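Local coordinates for uncharacterized protein (Corynebacterium diphtheriae, PDB 3V7B), which is of unknown function but carries a DUF2020 domain, probably with a Mog1p/PsbP-like fold in which helices cover an antiparallel sheet, at residues A[8-13]-A[51-56]; A[58-63]-A[69-74]; A[87-92]-A[125-130]; A[99-104]-A[144-149]. All coordinates share one frame; numbering follows the deposited sequence. Where two conformers were deposited one is given.

Contact 1. Residues A[8-13]-A[51-56]; sequences SALPFD and TRFDTP
L10 and S8, from the N-terminal arm, lie on R52 and F53 in the turn joining strands 46-50 and 57-61. This is a loop-on-loop contact at the margin of an antiparallel sheet, in a domain whose sequence family is placed in the Mog1p/PsbP clan. L10 does most of the apolar work, and its two methyls divide the task. CD1 sits in the corner made by two flat groups: it stands over the centre of one face of the R52 guanidinium, 3.7 Å above the plane, and it also touches the F53 ring at CZ, 3.6 Å away, on an oblique approach. CD2 lies above the same guanidinium face, shifted outward beyond NH1, 3.7 Å from R52 NH1. The leucine side chain crosses both partners at roughly a right angle rather than lying along either.

The R52 chain is extended as far as CD and then bends at chi3 (-56°), which folds the guanidinium back to face L10. Its NH2 forms a salt bridge with D50, so NH2 is held by a charged partner while L10 covers a face with hydrocarbon. F53 is buried and points its CB away from the arm; only the far end of the ring returns to meet L10. The same ring packs on R74, whose guanidinium in turn takes the carbonyls of L10 and P11. Polar closure comes from S8. With OG anti to its carbonyl carbon (chi1 -48°), the hydroxyl donates to R52 O at 2.8 Å, in the carbonyl plane and on a lone pair, with a C=O...OG angle of 122°.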
loop_
_atom_site.group_PDB
_atom_site.type_symbol
_atom_site.label_atom_id
_atom_site.label_comp_id
_atom_site.label_asym_id
_atom_site.label_seq_id
_atom_site.Cartn_x
_atom_site.Cartn_y
_atom_site.Cartn_z
ATOM N N SER A 8 12.999 4.448 -9.417
ATOM C CA SER A 8 14.385 4.785 -9.023
ATOM C C SER A 8 15.232 3.552 -8.641
ATOM O O SER A 8 16.123 3.631 -7.768
ATOM C CB SER A 8 14.341 5.757 -7.804
ATOM O OG SER A 8 13.446 6.846 -7.979
ATOM N N ALA A 9 14.969 2.419 -9.294
ATOM C CA ALA A 9 15.660 1.161 -9.067
ATOM C C ALA A 9 15.668 0.776 -7.590
ATOM O O ALA A 9 16.588 0.141 -7.134
ATOM C CB ALA A 9 17.071 1.215 -9.669
ATOM N N LEU A 10 14.642 1.185 -6.828
ATOM C CA LEU A 10 14.598 0.823 -5.408
ATOM C C LEU A 10 14.478 -0.686 -5.239
ATOM O O LEU A 10 13.822 -1.332 -6.052
ATOM C CB LEU A 10 13.429 1.510 -4.664
ATOM C CG LEU A 10 13.664 3.037 -4.424
ATOM C CD1 LEU A 10 12.385 3.737 -3.909
ATOM C CD2 LEU A 10 14.825 3.347 -3.483
ATOM N N PRO A 11 15.080 -1.247 -4.161
ATOM C CA PRO A 11 15.053 -2.680 -3.938
ATOM C C PRO A 11 13.628 -3.156 -3.524
ATOM O O PRO A 11 12.772 -2.330 -3.169
ATOM C CB PRO A 11 15.992 -2.863 -2.768
ATOM C CG PRO A 11 15.922 -1.563 -2.024
ATOM C CD PRO A 11 15.869 -0.551 -3.138
ATOM N N PHE A 12 13.420 -4.467 -3.601
ATOM C CA PHE A 12 12.091 -5.108 -3.291
ATOM C C PHE A 12 11.498 -4.699 -1.918
ATOM O O PHE A 12 10.253 -4.683 -1.732
ATOM C CB PHE A 12 12.195 -6.630 -3.348
ATOM C CG PHE A 12 12.856 -7.238 -2.165
ATOM C CD1 PHE A 12 14.261 -7.149 -2.010
ATOM C CD2 PHE A 12 12.127 -7.833 -1.161
ATOM C CE1 PHE A 12 14.868 -7.650 -0.872
ATOM C CE2 PHE A 12 12.764 -8.416 -0.025
ATOM C CZ PHE A 12 14.116 -8.305 0.111
ATOM N N ASP A 13 12.360 -4.350 -0.975
ATOM C CA ASP A 13 11.929 -4.111 0.410
ATOM C C ASP A 13 11.942 -2.591 0.751
ATOM O O ASP A 13 11.948 -2.235 1.896
ATOM C CB ASP A 13 12.785 -4.904 1.411
ATOM C CG ASP A 13 14.309 -4.613 1.290
ATOM O OD1 ASP A 13 14.799 -3.929 0.341
ATOM O OD2 ASP A 13 15.009 -5.177 2.143
ATOM N N THR A 51 7.460 10.349 -4.376
ATOM C CA THR A 51 7.556 10.332 -5.826
ATOM C C THR A 51 8.796 9.594 -6.334
ATOM O O THR A 51 9.127 9.666 -7.546
ATOM C CB THR A 51 7.593 11.756 -6.374
ATOM O OG1 THR A 51 8.676 12.449 -5.762
ATOM C CG2 THR A 51 6.298 12.442 -6.041
ATOM N N ARG A 52 9.508 8.918 -5.433
ATOM C CA ARG A 52 10.572 7.968 -5.941
ATOM C C ARG A 52 10.029 6.862 -6.830
ATOM O O ARG A 52 10.716 6.388 -7.760
ATOM C CB ARG A 52 11.415 7.381 -4.811
ATOM C CG ARG A 52 12.252 8.419 -4.123
ATOM C CD ARG A 52 13.016 7.831 -2.934
ATOM N NE ARG A 52 12.079 7.196 -2.005
ATOM C CZ ARG A 52 12.413 6.253 -1.109
ATOM N NH1 ARG A 52 13.683 5.856 -0.968
ATOM N NH2 ARG A 52 11.489 5.697 -0.309
ATOM N N PHE A 53 8.780 6.538 -6.593
ATOM C CA PHE A 53 8.072 5.468 -7.330
ATOM C C PHE A 53 7.403 6.083 -8.542
ATOM O O PHE A 53 6.901 7.180 -8.432
ATOM C CB PHE A 53 7.078 4.824 -6.414
ATOM C CG PHE A 53 7.710 4.290 -5.138
ATOM C CD1 PHE A 53 8.284 3.020 -5.079
ATOM C CD2 PHE A 53 7.787 5.077 -4.038
ATOM C CE1 PHE A 53 8.920 2.531 -3.889
ATOM C CE2 PHE A 53 8.381 4.622 -2.842
ATOM C CZ PHE A 53 8.945 3.353 -2.767
ATOM N N ASP A 54 7.377 5.368 -9.657
ATOM C CA ASP A 54 6.686 5.888 -10.870
ATOM C C ASP A 54 5.261 6.363 -10.501
ATOM O O ASP A 54 4.839 7.479 -10.842
ATOM C CB ASP A 54 6.558 4.829 -11.966
ATOM C CG ASP A 54 7.898 4.282 -12.473
ATOM O OD1 ASP A 54 8.967 4.841 -12.137
ATOM O OD2 ASP A 54 7.819 3.268 -13.204
ATOM N N THR A 55 4.525 5.500 -9.792
ATOM C CA THR A 55 3.267 5.884 -9.162
ATOM C C THR A 55 3.585 6.256 -7.744
ATOM O O THR A 55 4.030 5.384 -6.960
ATOM C CB THR A 55 2.219 4.736 -9.170
ATOM O OG1 THR A 55 1.903 4.429 -10.533
ATOM C CG2 THR A 55 0.984 5.194 -8.452
ATOM N N PRO A 56 3.381 7.531 -7.376
ATOM C CA PRO A 56 3.794 7.872 -6.006
ATOM C C PRO A 56 3.151 7.037 -4.953
ATOM O O PRO A 56 1.981 6.747 -5.040
ATOM C CB PRO A 56 3.341 9.336 -5.860
ATOM C CG PRO A 56 3.355 9.861 -7.249
ATOM C CD PRO A 56 2.746 8.700 -8.014
#

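Contact 2. Residues A[58-63]-A[69-74]; sequences CVFWSY and ATVMVR. With EDO (1,2-ethanediol), chain C.
C58 and V71 face each other as a hydrogen-bonded antiparallel pair, with C58 N giving to V71 O at 2.9 Å and V71 N giving to C58 O at 2.8 Å. Two residues on, F60 and A69 repeat the pattern less evenly: F60 N to A69 O is 2.9 Å, while A69 N to F60 O stretches to 3.2 Å. V59 and T70 form the non-hydrogen-bonded pair between these two, and the two strand segments of this beta hairpin run antiparallel, at 179°.

On the V59 and T70 side, the side chains lie alongside and point the same way. V59 CG1 is turned away from its own backbone N (chi1 -173°), which sets it 3.8 Å from T70 OG1. The threonine hydroxyl also shares a 2.6 Å hydrogen bond with O2 of a 1,2-ethanediol, probably picked up from the crystallisation liquor, which P67 O holds as well. On the other side, F60 turns its ring edge to the neighbouring strand: A69 O lies near the ring plane, 3.5 Å from F60 CD2, with A69 CB and V71 CG2 more loosely placed. C58, on that face too, is in a disulfide with C28.

Strand 46-50 pairs with the outer flank of 57-61, and strand 124-130 with the far flank of 69-75. Helix 135-149 covers the A69 and V71 face, where M141 meets A69, while W129 packs on T70 and M72 across the opposite face.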
loop_
_atom_site.group_PDB
_atom_site.type_symbol
_atom_site.label_atom_id
_atom_site.label_comp_id
_atom_site.label_asym_id
_atom_site.label_seq_id
_atom_site.Cartn_x
_atom_site.Cartn_y
_atom_site.Cartn_z
ATOM N N CYS A 58 1.648 6.653 -1.214
ATOM C CA CYS A 58 0.834 7.603 -0.434
ATOM C C CYS A 58 0.829 7.089 1.017
ATOM O O CYS A 58 0.589 5.908 1.295
ATOM C CB CYS A 58 -0.600 7.715 -0.948
ATOM S SG CYS A 58 -0.699 8.361 -2.645
ATOM N N VAL A 59 1.044 8.009 1.936
ATOM C CA VAL A 59 1.041 7.658 3.372
ATOM C C VAL A 59 0.115 8.578 4.149
ATOM O O VAL A 59 0.075 9.782 3.888
ATOM C CB VAL A 59 2.414 7.799 3.953
ATOM C CG1 VAL A 59 2.419 7.253 5.410
ATOM C CG2 VAL A 59 3.432 7.042 3.097
ATOM N N PHE A 60 -0.666 7.981 5.058
ATOM C CA PHE A 60 -1.714 8.678 5.714
ATOM C C PHE A 60 -1.549 8.494 7.219
ATOM O O PHE A 60 -1.490 7.384 7.735
ATOM C CB PHE A 60 -3.107 8.188 5.308
ATOM C CG PHE A 60 -3.359 8.089 3.819
ATOM C CD1 PHE A 60 -3.896 9.156 3.113
ATOM C CD2 PHE A 60 -2.986 6.948 3.105
ATOM C CE1 PHE A 60 -4.199 9.053 1.771
ATOM C CE2 PHE A 60 -3.198 6.900 1.725
ATOM C CZ PHE A 60 -3.808 7.956 1.064
ATOM N N TRP A 61 -1.528 9.627 7.903
ATOM C CA TRP A 61 -1.339 9.697 9.337
ATOM C C TRP A 61 -2.552 10.173 10.086
ATOM O O TRP A 61 -3.251 11.083 9.658
ATOM C CB TRP A 61 -0.209 10.675 9.683
ATOM C CG TRP A 61 1.153 10.085 9.517
ATOM C CD1 TRP A 61 1.930 9.364 10.458
ATOM C CD2 TRP A 61 1.979 10.250 8.365
ATOM N NE1 TRP A 61 3.150 9.029 9.941
ATOM C CE2 TRP A 61 3.238 9.571 8.650
ATOM C CE3 TRP A 61 1.781 10.851 7.120
ATOM C CZ2 TRP A 61 4.218 9.468 7.712
ATOM C CZ3 TRP A 61 2.819 10.774 6.197
ATOM C CH2 TRP A 61 3.993 10.092 6.494
ATOM N N SER A 62 -2.778 9.548 11.238
ATOM C CA SER A 62 -3.677 10.055 12.274
ATOM C C SER A 62 -2.833 10.439 13.487
ATOM O O SER A 62 -1.663 10.774 13.341
ATOM C CB SER A 62 -4.695 9.006 12.674
ATOM O OG SER A 62 -5.756 9.579 13.456
ATOM N N TYR A 63 -3.382 10.355 14.691
ATOM C CA TYR A 63 -2.634 10.816 15.836
ATOM C C TYR A 63 -1.380 9.961 16.206
ATOM O O TYR A 63 -0.396 10.506 16.715
ATOM C CB TYR A 63 -3.566 10.978 17.054
ATOM C CG TYR A 63 -4.193 9.678 17.533
ATOM C CD1 TYR A 63 -3.525 8.844 18.475
ATOM C CD2 TYR A 63 -5.445 9.271 17.068
ATOM C CE1 TYR A 63 -4.095 7.643 18.915
ATOM C CE2 TYR A 63 -6.008 8.084 17.501
ATOM C CZ TYR A 63 -5.324 7.280 18.421
ATOM O OH TYR A 63 -5.872 6.094 18.816
ATOM N N ALA A 69 -2.273 4.294 7.481
ATOM C CA ALA A 69 -2.293 3.482 6.252
ATOM C C ALA A 69 -1.154 3.928 5.354
ATOM O O ALA A 69 -0.810 5.117 5.223
ATOM C CB ALA A 69 -3.638 3.614 5.509
ATOM N N THR A 70 -0.597 2.962 4.676
ATOM C CA THR A 70 0.436 3.214 3.691
ATOM C C THR A 70 0.077 2.444 2.425
ATOM O O THR A 70 -0.209 1.232 2.485
ATOM C CB THR A 70 1.806 2.700 4.228
ATOM O OG1 THR A 70 2.193 3.420 5.419
ATOM C CG2 THR A 70 2.909 2.759 3.136
ATOM N N VAL A 71 0.163 3.116 1.267
ATOM C CA VAL A 71 -0.190 2.484 0.010
ATOM C C VAL A 71 0.992 2.653 -0.910
ATOM O O VAL A 71 1.450 3.775 -1.136
ATOM C CB VAL A 71 -1.452 3.100 -0.656
ATOM C CG1 VAL A 71 -1.713 2.500 -2.027
ATOM C CG2 VAL A 71 -2.688 2.915 0.284
HETATM N N MSE A 72 1.501 1.511 -1.382
HETATM C CA MSE A 72 2.663 1.477 -2.238
HETATM C C MSE A 72 2.440 0.687 -3.532
HETATM O O MSE A 72 2.042 -0.483 -3.513
HETATM C CB MSE A 72 3.895 0.950 -1.505
HETATM C CG MSE A 72 5.197 0.945 -2.404
HETATM SE SE MSE A 72 6.731 0.378 -1.348
HETATM C CE MSE A 72 6.081 -1.462 -1.066
ATOM N N VAL A 73 2.670 1.373 -4.661
ATOM C CA VAL A 73 2.629 0.830 -5.994
ATOM C C VAL A 73 4.035 0.647 -6.589
ATOM O O VAL A 73 4.822 1.564 -6.655
ATOM C CB VAL A 73 1.742 1.669 -6.948
ATOM C CG1 VAL A 73 1.713 0.995 -8.359
ATOM C CG2 VAL A 73 0.305 1.726 -6.379
ATOM N N ARG A 74 4.390 -0.584 -6.986
ATOM C CA ARG A 74 5.722 -0.905 -7.429
ATOM C C ARG A 74 5.683 -1.360 -8.888
ATOM O O ARG A 74 4.872 -2.166 -9.271
ATOM C CB ARG A 74 6.328 -2.041 -6.645
ATOM C CG ARG A 74 6.835 -1.745 -5.269
ATOM C CD ARG A 74 7.570 -0.499 -5.055
ATOM N NE ARG A 74 8.777 -0.401 -5.917
ATOM C CZ ARG A 74 9.989 -0.836 -5.629
ATOM N NH1 ARG A 74 10.264 -1.331 -4.454
ATOM N NH2 ARG A 74 10.965 -0.705 -6.522
HETATM C C1 EDO C . 1.028 0.968 9.767
HETATM O O1 EDO C . 1.711 2.078 10.373
HETATM C C2 EDO C . 0.583 1.371 8.352
HETATM O O2 EDO C . 1.615 1.832 7.447
#

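Contact 3. Residues A[87-92]-A[125-130]; sequences DWAAPI and AVVVWS
A89 closes helix 79-89 with its CA 7.2 Å from V127 CA on strand 124-130, and A90 is the first residue to leave helical backbone angles. The A89 methyl drops onto the strand: CB is 3.7 Å from V127 CG1. That same CG1, anti to the valine N at chi1 178°, lies over one face of the W129 indole, offset toward its rim.

W88 reaches in beside it. Its benzo ring meets the benzo end of W129, CH2 to CZ2 at 4.0 Å, with the planes at 79° and an oblique approach. W88 CH2 comes near the plane of the W129 ring, at its edge. This is helix-on-sheet packing, consistent with membership of the Mog1p/PsbP clan. Helix 79-89 lies on the V127 and W129 face, and helix 135-149 covers the V126 and V128 face. Beyond the strand, W88 also meets F12 edge-to-face and touches M72.

The polar link runs through one water, which sits in the plane of the W129 indole at its edge. It accepts from NE1 of W129 at 3.0 Å and donates to O of A89 at 2.6 Å, tying the last helical carbonyl to the strand.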
loop_
_atom_site.group_PDB
_atom_site.type_symbol
_atom_site.label_atom_id
_atom_site.label_comp_id
_atom_site.label_asym_id
_atom_site.label_seq_id
_atom_site.Cartn_x
_atom_site.Cartn_y
_atom_site.Cartn_z
ATOM N N ASP A 87 5.806 -11.344 -1.452
ATOM C CA ASP A 87 6.175 -12.337 -0.466
ATOM C C ASP A 87 6.880 -11.696 0.707
ATOM O O ASP A 87 6.771 -12.174 1.844
ATOM C CB ASP A 87 7.093 -13.425 -1.105
ATOM C CG ASP A 87 6.371 -14.306 -2.058
ATOM O OD1 ASP A 87 5.126 -14.123 -2.261
ATOM O OD2 ASP A 87 7.051 -15.235 -2.590
ATOM N N TRP A 88 7.597 -10.616 0.485
ATOM C CA TRP A 88 8.199 -9.887 1.619
ATOM C C TRP A 88 7.145 -9.226 2.491
ATOM O O TRP A 88 7.145 -9.439 3.722
ATOM C CB TRP A 88 9.193 -8.893 1.065
ATOM C CG TRP A 88 9.538 -7.744 1.955
ATOM C CD1 TRP A 88 10.360 -7.742 3.078
ATOM C CD2 TRP A 88 9.063 -6.346 1.812
ATOM N NE1 TRP A 88 10.404 -6.467 3.653
ATOM C CE2 TRP A 88 9.664 -5.587 2.929
ATOM C CE3 TRP A 88 8.246 -5.674 0.902
ATOM C CZ2 TRP A 88 9.432 -4.228 3.099
ATOM C CZ3 TRP A 88 7.997 -4.326 1.099
ATOM C CH2 TRP A 88 8.592 -3.616 2.165
ATOM N N ALA A 89 6.175 -8.539 1.852
ATOM C CA ALA A 89 5.131 -7.801 2.579
ATOM C C ALA A 89 4.129 -8.743 3.268
ATOM O O ALA A 89 3.639 -8.443 4.345
ATOM C CB ALA A 89 4.391 -6.862 1.664
ATOM N N ALA A 90 3.868 -9.891 2.615
ATOM C CA ALA A 90 2.837 -10.875 3.011
ATOM C C ALA A 90 3.440 -12.266 2.932
ATOM O O ALA A 90 3.235 -12.962 1.956
ATOM C CB ALA A 90 1.532 -10.741 2.173
ATOM N N PRO A 91 4.161 -12.674 3.992
ATOM C CA PRO A 91 4.923 -13.960 3.895
ATOM C C PRO A 91 3.990 -15.166 3.732
ATOM O O PRO A 91 2.906 -15.204 4.330
ATOM C CB PRO A 91 5.710 -14.028 5.225
ATOM C CG PRO A 91 5.839 -12.586 5.655
ATOM C CD PRO A 91 4.580 -11.863 5.166
ATOM N N ILE A 92 4.506 -16.172 3.027
ATOM C CA ILE A 92 3.753 -17.311 2.538
ATOM C C ILE A 92 3.211 -18.032 3.744
ATOM O O ILE A 92 2.052 -18.412 3.714
ATOM C CB ILE A 92 4.619 -18.291 1.725
ATOM C CG1 ILE A 92 5.063 -17.698 0.388
ATOM C CG2 ILE A 92 3.853 -19.582 1.424
ATOM C CD1 ILE A 92 3.924 -17.319 -0.512
ATOM N N ALA A 125 3.374 -4.523 -8.507
ATOM C CA ALA A 125 2.913 -4.922 -7.170
ATOM C C ALA A 125 2.214 -3.741 -6.446
ATOM O O ALA A 125 2.597 -2.609 -6.615
ATOM C CB ALA A 125 4.066 -5.502 -6.330
ATOM N N VAL A 126 1.167 -4.048 -5.691
ATOM C CA VAL A 126 0.413 -3.094 -4.902
ATOM C C VAL A 126 0.373 -3.632 -3.454
ATOM O O VAL A 126 -0.130 -4.744 -3.204
ATOM C CB VAL A 126 -1.018 -2.879 -5.465
ATOM C CG1 VAL A 126 -1.885 -2.016 -4.538
ATOM C CG2 VAL A 126 -0.989 -2.280 -6.883
ATOM N N VAL A 127 0.881 -2.863 -2.497
ATOM C CA VAL A 127 0.877 -3.274 -1.078
ATOM C C VAL A 127 0.187 -2.161 -0.255
ATOM O O VAL A 127 0.484 -0.977 -0.402
ATOM C CB VAL A 127 2.337 -3.459 -0.528
ATOM C CG1 VAL A 127 2.366 -3.832 0.941
ATOM C CG2 VAL A 127 3.166 -4.451 -1.392
ATOM N N VAL A 128 -0.665 -2.549 0.675
ATOM C CA VAL A 128 -1.283 -1.607 1.529
ATOM C C VAL A 128 -1.113 -2.193 2.913
ATOM O O VAL A 128 -1.363 -3.393 3.094
ATOM C CB VAL A 128 -2.790 -1.434 1.215
ATOM C CG1 VAL A 128 -3.511 -0.590 2.228
ATOM C CG2 VAL A 128 -3.044 -0.827 -0.172
ATOM N N TRP A 129 -0.646 -1.341 3.823
ATOM C CA TRP A 129 -0.559 -1.647 5.226
ATOM C C TRP A 129 -1.568 -0.723 5.918
ATOM O O TRP A 129 -1.725 0.446 5.531
ATOM C CB TRP A 129 0.831 -1.304 5.725
ATOM C CG TRP A 129 1.923 -2.213 5.270
ATOM C CD1 TRP A 129 2.303 -3.409 5.805
ATOM C CD2 TRP A 129 2.849 -1.952 4.196
ATOM N NE1 TRP A 129 3.412 -3.899 5.174
ATOM C CE2 TRP A 129 3.779 -3.068 4.176
ATOM C CE3 TRP A 129 3.022 -0.898 3.289
ATOM C CZ2 TRP A 129 4.820 -3.115 3.306
ATOM C CZ3 TRP A 129 4.052 -0.968 2.374
ATOM C CH2 TRP A 129 4.934 -2.021 2.356
ATOM N N SER A 130 -2.230 -1.247 6.924
ATOM C CA SER A 130 -3.107 -0.471 7.782
ATOM C C SER A 130 -2.738 -0.707 9.238
ATOM O O SER A 130 -2.305 -1.783 9.594
ATOM C CB SER A 130 -4.561 -0.900 7.597
ATOM O OG SER A 130 -5.385 -0.421 8.662
HETATM O O HOH W 1 4.448 -6.564 6.013
#

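Contact 4. Residues A[99-104]-A[144-149]; sequences EEPDGW and EAIARL
P101 and W104, at the two ends of a type II beta turn, form a corner that receives I146 of helix 135-149, in the layer where that helix covers the sheet of what is probably a Mog1p/PsbP-like fold. Going along the loop from strand 96-98, the first residue to matter is E100; its carbonyl is held by the hydroxyl of Y117, and the peptide that follows is cis. P101 then presents its ring to the helix. Ring and isoleucine reach toward each other, with P101 CD 3.7 Å from I146 CD1 and P101 CG 3.9 Å from I146 CG2.

D102 and G103 carry the chain round the turn on the side away from I146. G103 has a positive phi (101°), a backbone shape that would jam a beta carbon against the carbonyl oxygen of D102. The turn closes where W104 N donates to P101 O at 3.0 Å, and this same oxygen lies in the plane of the W104 indole, at its edge.

W104 supplies the broad surface. Its side chain and that of I146 come from opposite directions; the indole also packs on V119 and V126 of the sheet, which I146 touches too. I146 CG2 stands over the indole face nearer its margin, 3.9 Å from W104 CZ2. Above that same face, the extended ethyl arm (chi2 166°) brings CD1 over the benzo ring as a CH-pi contact, 3.8 Å from the centroid and 9° from the normal.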
loop_
_atom_site.group_PDB
_atom_site.type_symbol
_atom_site.label_atom_id
_atom_site.label_comp_id
_atom_site.label_asym_id
_atom_site.label_seq_id
_atom_site.Cartn_x
_atom_site.Cartn_y
_atom_site.Cartn_z
ATOM N N GLU A 99 -6.645 -12.710 -3.711
ATOM C CA GLU A 99 -6.768 -12.898 -5.161
ATOM C C GLU A 99 -7.710 -11.904 -5.795
ATOM O O GLU A 99 -8.334 -12.229 -6.802
ATOM C CB GLU A 99 -7.259 -14.309 -5.469
ATOM C CG GLU A 99 -6.335 -15.410 -4.968
ATOM C CD GLU A 99 -4.987 -15.481 -5.687
ATOM O OE1 GLU A 99 -4.995 -15.485 -6.958
ATOM O OE2 GLU A 99 -3.928 -15.546 -4.969
ATOM N N GLU A 100 -7.827 -10.723 -5.217
ATOM C CA GLU A 100 -8.720 -9.701 -5.766
ATOM C C GLU A 100 -7.886 -8.389 -5.929
ATOM O O GLU A 100 -6.874 -8.144 -5.214
ATOM C CB GLU A 100 -10.036 -9.571 -4.924
ATOM C CG GLU A 100 -10.850 -10.883 -4.831
ATOM C CD GLU A 100 -12.243 -10.829 -4.131
ATOM O OE1 GLU A 100 -12.989 -11.888 -4.177
ATOM O OE2 GLU A 100 -12.626 -9.783 -3.531
ATOM N N PRO A 101 -8.229 -7.566 -6.910
ATOM C CA PRO A 101 -9.191 -7.800 -7.986
ATOM C C PRO A 101 -8.733 -8.881 -8.988
ATOM O O PRO A 101 -7.580 -9.355 -8.989
ATOM C CB PRO A 101 -9.326 -6.412 -8.643
ATOM C CG PRO A 101 -8.112 -5.652 -8.272
ATOM C CD PRO A 101 -7.488 -6.291 -7.078
ATOM N N ASP A 102 -9.638 -9.286 -9.866
ATOM C CA ASP A 102 -9.331 -10.395 -10.732
ATOM C C ASP A 102 -8.029 -10.165 -11.547
ATOM O O ASP A 102 -7.765 -9.096 -12.074
ATOM C CB ASP A 102 -10.579 -10.789 -11.538
ATOM C CG ASP A 102 -11.579 -11.615 -10.687
ATOM O OD1 ASP A 102 -11.579 -11.474 -9.450
ATOM O OD2 ASP A 102 -12.344 -12.427 -11.247
ATOM N N GLY A 103 -7.170 -11.183 -11.539
ATOM C CA GLY A 103 -5.901 -11.130 -12.236
ATOM C C GLY A 103 -4.745 -10.842 -11.289
ATOM O O GLY A 103 -3.620 -10.981 -11.716
ATOM N N TRP A 104 -5.036 -10.519 -10.016
ATOM C CA TRP A 104 -4.015 -10.180 -9.005
ATOM C C TRP A 104 -3.877 -11.349 -8.055
ATOM O O TRP A 104 -4.867 -12.057 -7.773
ATOM C CB TRP A 104 -4.367 -8.920 -8.222
ATOM C CG TRP A 104 -4.392 -7.689 -9.110
ATOM C CD1 TRP A 104 -5.383 -7.311 -10.040
ATOM C CD2 TRP A 104 -3.351 -6.688 -9.238
ATOM N NE1 TRP A 104 -5.019 -6.179 -10.705
ATOM C CE2 TRP A 104 -3.805 -5.746 -10.248
ATOM C CE3 TRP A 104 -2.115 -6.491 -8.644
ATOM C CZ2 TRP A 104 -3.058 -4.680 -10.609
ATOM C CZ3 TRP A 104 -1.391 -5.398 -9.009
ATOM C CH2 TRP A 104 -1.850 -4.512 -9.976
ATOM N N GLU A 144 -9.272 -0.062 -4.499
ATOM C CA GLU A 144 -9.591 1.274 -4.931
ATOM C C GLU A 144 -8.442 1.919 -5.650
ATOM O O GLU A 144 -8.652 2.532 -6.718
ATOM C CB GLU A 144 -10.021 2.129 -3.745
ATOM C CG GLU A 144 -10.427 3.579 -4.050
ATOM C CD GLU A 144 -11.511 3.738 -5.125
ATOM O OE1 GLU A 144 -12.296 2.800 -5.369
ATOM O OE2 GLU A 144 -11.537 4.833 -5.749
ATOM N N ALA A 145 -7.223 1.746 -5.131
ATOM C CA ALA A 145 -6.022 2.307 -5.791
ATOM C C ALA A 145 -5.868 1.675 -7.162
ATOM O O ALA A 145 -5.681 2.382 -8.167
ATOM C CB ALA A 145 -4.742 2.066 -4.912
ATOM N N ILE A 146 -5.980 0.343 -7.230
ATOM C CA ILE A 146 -5.881 -0.342 -8.493
ATOM C C ILE A 146 -6.935 0.166 -9.508
ATOM O O ILE A 146 -6.607 0.366 -10.661
ATOM C CB ILE A 146 -5.962 -1.869 -8.304
ATOM C CG1 ILE A 146 -4.651 -2.390 -7.623
ATOM C CG2 ILE A 146 -6.241 -2.543 -9.681
ATOM C CD1 ILE A 146 -4.743 -3.828 -7.071
ATOM N N ALA A 147 -8.202 0.282 -9.070
ATOM C CA ALA A 147 -9.224 0.854 -9.950
ATOM C C ALA A 147 -8.880 2.303 -10.403
ATOM O O ALA A 147 -8.948 2.657 -11.569
ATOM C CB ALA A 147 -10.559 0.808 -9.203
ATOM N N ARG A 148 -8.536 3.167 -9.466
ATOM C CA ARG A 148 -8.231 4.561 -9.799
ATOM C C ARG A 148 -7.023 4.704 -10.713
ATOM O O ARG A 148 -6.985 5.611 -11.535
ATOM C CB ARG A 148 -8.065 5.415 -8.543
ATOM C CG ARG A 148 -9.366 5.702 -7.823
ATOM C CD ARG A 148 -10.113 6.796 -8.571
ATOM N NE ARG A 148 -9.430 8.076 -8.472
ATOM C CZ ARG A 148 -9.556 8.890 -7.413
ATOM N NH1 ARG A 148 -10.360 8.593 -6.392
ATOM N NH2 ARG A 148 -8.908 10.031 -7.379
ATOM N N LEU A 149 -6.038 3.842 -10.554
ATOM C CA LEU A 149 -4.857 3.921 -11.447
ATOM C C LEU A 149 -5.011 3.200 -12.790
ATOM O O LEU A 149 -4.154 3.293 -13.637
ATOM C CB LEU A 149 -3.615 3.353 -10.694
ATOM C CG LEU A 149 -3.191 4.267 -9.549
ATOM C CD1 LEU A 149 -2.345 3.467 -8.498
ATOM C CD2 LEU A 149 -2.507 5.522 -10.076
#

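Contacts 2 and 4 are buried; contacts 1 and 3 are partly buried. Contact 2 builds the sheet itself through a backbone ladder. Contact 3 sets helix 79-89 on one face, and contact 4 ties helix 135-149, on the other face, to the loop 99-104. Strands 69-75 and 124-130 are neighbours, so contacts 2 and 3 share a backbone seam (M72 O to V127 N, 2.8 Å). Contact 4 is wholly apolar across its segments, whereas contact 3 adds a bridging water and contact 1 a serine hydroxyl. T55 of contact 1 packs on V73 of contact 2 and L149 of contact 4. V126, in the strand of contact 3 but on its other face, packs on I146 and W104 of contact 4.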